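PDB 7LDK: Non-structural protein 2 from Human respiratory syncytial virus A, which probably antagonises the type I interferon response of the host, acting with NS1 to repress IRF3 activation and binding the RNA sensor RIGI to block its signalling. Local coordinates for residues Val50-Glu55 against Asp101-Cys106. Residues are numbered along the deposited sequence; the frame is centred on the assembly and turned at random.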
# COMPACT_ATOMS: atom_id res chain seq x y z
N VAL A 50 17.23 4.82 -6.29
CA VAL A 50 17.56 5.23 -7.68
C VAL A 50 17.25 6.71 -7.86
O VAL A 50 18.05 7.37 -8.48
CB VAL A 50 16.80 4.33 -8.67
CG1 VAL A 50 16.42 5.05 -9.96
CG2 VAL A 50 17.57 3.04 -8.94
N ARG A 51 16.15 7.22 -7.31
CA ARG A 51 15.70 8.62 -7.51
C ARG A 51 15.80 9.43 -6.21
O ARG A 51 15.36 10.57 -6.20
CB ARG A 51 14.28 8.59 -8.06
CG ARG A 51 14.05 9.49 -9.27
CD ARG A 51 12.69 9.23 -9.92
NE ARG A 51 12.65 8.09 -10.86
CZ ARG A 51 12.05 6.89 -10.66
NH1 ARG A 51 12.14 5.96 -11.60
NH2 ARG A 51 11.42 6.61 -9.52
N LYS A 52 16.36 8.86 -5.14
CA LYS A 52 16.65 9.53 -3.84
C LYS A 52 15.44 10.32 -3.36
O LYS A 52 15.54 11.49 -3.10
CB LYS A 52 17.89 10.42 -3.93
CG LYS A 52 18.50 10.66 -2.57
CD LYS A 52 19.79 11.43 -2.52
CE LYS A 52 20.25 11.57 -1.09
NZ LYS A 52 21.73 11.67 -0.98
N LEU A 53 14.31 9.65 -3.20
CA LEU A 53 13.02 10.29 -2.91
C LEU A 53 12.97 10.70 -1.44
O LEU A 53 13.52 10.00 -0.62
CB LEU A 53 11.93 9.27 -3.22
CG LEU A 53 11.84 8.81 -4.67
CD1 LEU A 53 10.59 8.01 -4.89
CD2 LEU A 53 11.86 9.99 -5.61
N ASP A 54 12.28 11.79 -1.14
CA ASP A 54 11.87 12.11 0.25
C ASP A 54 10.57 11.35 0.56
O ASP A 54 10.03 10.66 -0.33
CB ASP A 54 11.77 13.62 0.48
CG ASP A 54 10.64 14.33 -0.23
OD1 ASP A 54 9.64 13.65 -0.53
OD2 ASP A 54 10.76 15.57 -0.46
N GLU A 55 10.10 11.46 1.81
CA GLU A 55 8.90 10.77 2.34
C GLU A 55 7.70 11.07 1.43
O GLU A 55 6.92 10.17 1.12
CB GLU A 55 8.68 11.31 3.75
CG GLU A 55 8.19 10.31 4.78
CD GLU A 55 7.33 10.99 5.85
OE1 GLU A 55 6.23 11.57 5.47
OE2 GLU A 55 7.74 10.98 7.06
N ASP A 101 20.24 7.36 5.97
CA ASP A 101 21.24 8.37 5.54
C ASP A 101 20.74 9.07 4.27
O ASP A 101 21.53 9.31 3.36
CB ASP A 101 22.62 7.73 5.35
CG ASP A 101 23.71 8.53 6.05
OD1 ASP A 101 23.35 9.56 6.67
OD2 ASP A 101 24.92 8.11 6.01
N GLY A 102 19.45 9.38 4.19
CA GLY A 102 18.87 10.14 3.06
C GLY A 102 18.25 9.22 2.02
O GLY A 102 17.58 9.75 1.09
N PHE A 103 18.44 7.91 2.18
CA PHE A 103 17.83 6.85 1.34
C PHE A 103 16.74 6.13 2.13
O PHE A 103 17.06 5.59 3.19
CB PHE A 103 18.91 5.89 0.89
CG PHE A 103 19.94 6.57 0.03
CD1 PHE A 103 19.61 6.91 -1.27
CD2 PHE A 103 21.21 6.85 0.50
CE1 PHE A 103 20.56 7.48 -2.10
CE2 PHE A 103 22.14 7.47 -0.31
CZ PHE A 103 21.82 7.80 -1.61
N LEU A 104 15.50 6.22 1.66
CA LEU A 104 14.34 5.63 2.38
C LEU A 104 14.22 4.15 2.02
O LEU A 104 14.58 3.75 0.91
CB LEU A 104 13.07 6.38 2.02
CG LEU A 104 13.01 7.83 2.49
CD1 LEU A 104 11.77 8.50 1.97
CD2 LEU A 104 13.05 7.92 3.98
N GLU A 105 13.79 3.37 2.99
CA GLU A 105 13.43 1.94 2.83
C GLU A 105 12.01 1.77 3.36
O GLU A 105 11.76 2.24 4.47
CB GLU A 105 14.40 1.05 3.59
CG GLU A 105 14.20 -0.41 3.24
CD GLU A 105 14.67 -1.46 4.24
OE1 GLU A 105 15.41 -1.09 5.22
OE2 GLU A 105 14.27 -2.65 4.03
N CYS A 106 11.12 1.14 2.60
CA CYS A 106 9.78 0.75 3.07
C CYS A 106 9.91 -0.60 3.75
O CYS A 106 10.39 -1.53 3.11
CB CYS A 106 8.78 0.68 1.93
SG CYS A 106 7.09 0.34 2.52
O HOH W 1 14.97 7.64 -0.54
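A Schellman motif ends helix 38-50 here, and the short linker that follows, on its way to helix 55-89, lies against the start of strand 103-110, the middle strand of the three-stranded antiparallel sheet. K52, at positive phi, is the C-prime residue of the motif. No direct hydrogen bond crosses between the two segments; one water does the polar work. It donates to L53 O at 2.8 Å and accepts from L104 N at 2.7 Å, so a backbone carbonyl of the linker is tied to a backbone amide of the strand.

On one flank of this water, K52 lies on F103. The lysine CG stands anti to the backbone N (chi1 -158°) and the chain runs on extended, crossing the phenyl ring obliquely with CE over one face. K52 CG comes to 3.8 Å from F103 CE1, while K52 NZ ends 3.9 Å from F103 CZ. The aliphatic part of the lysine also passes G102, with K52 CE 3.9 Å from G102 O; the backbone angles of G102, phi 97° and psi -7°, suit glycine. F103 also touches I49 of helix 38-50.

Deeper in, the buried L104 points toward the linker and also packs on A58 of helix 55-89. D54 is the N-cap of that helix, so the leucine meets the backbone just where the helix begins. L104 CD1 makes the touch, 3.5 Å from L53 O and 3.4 Å from both D54 C and E55 N.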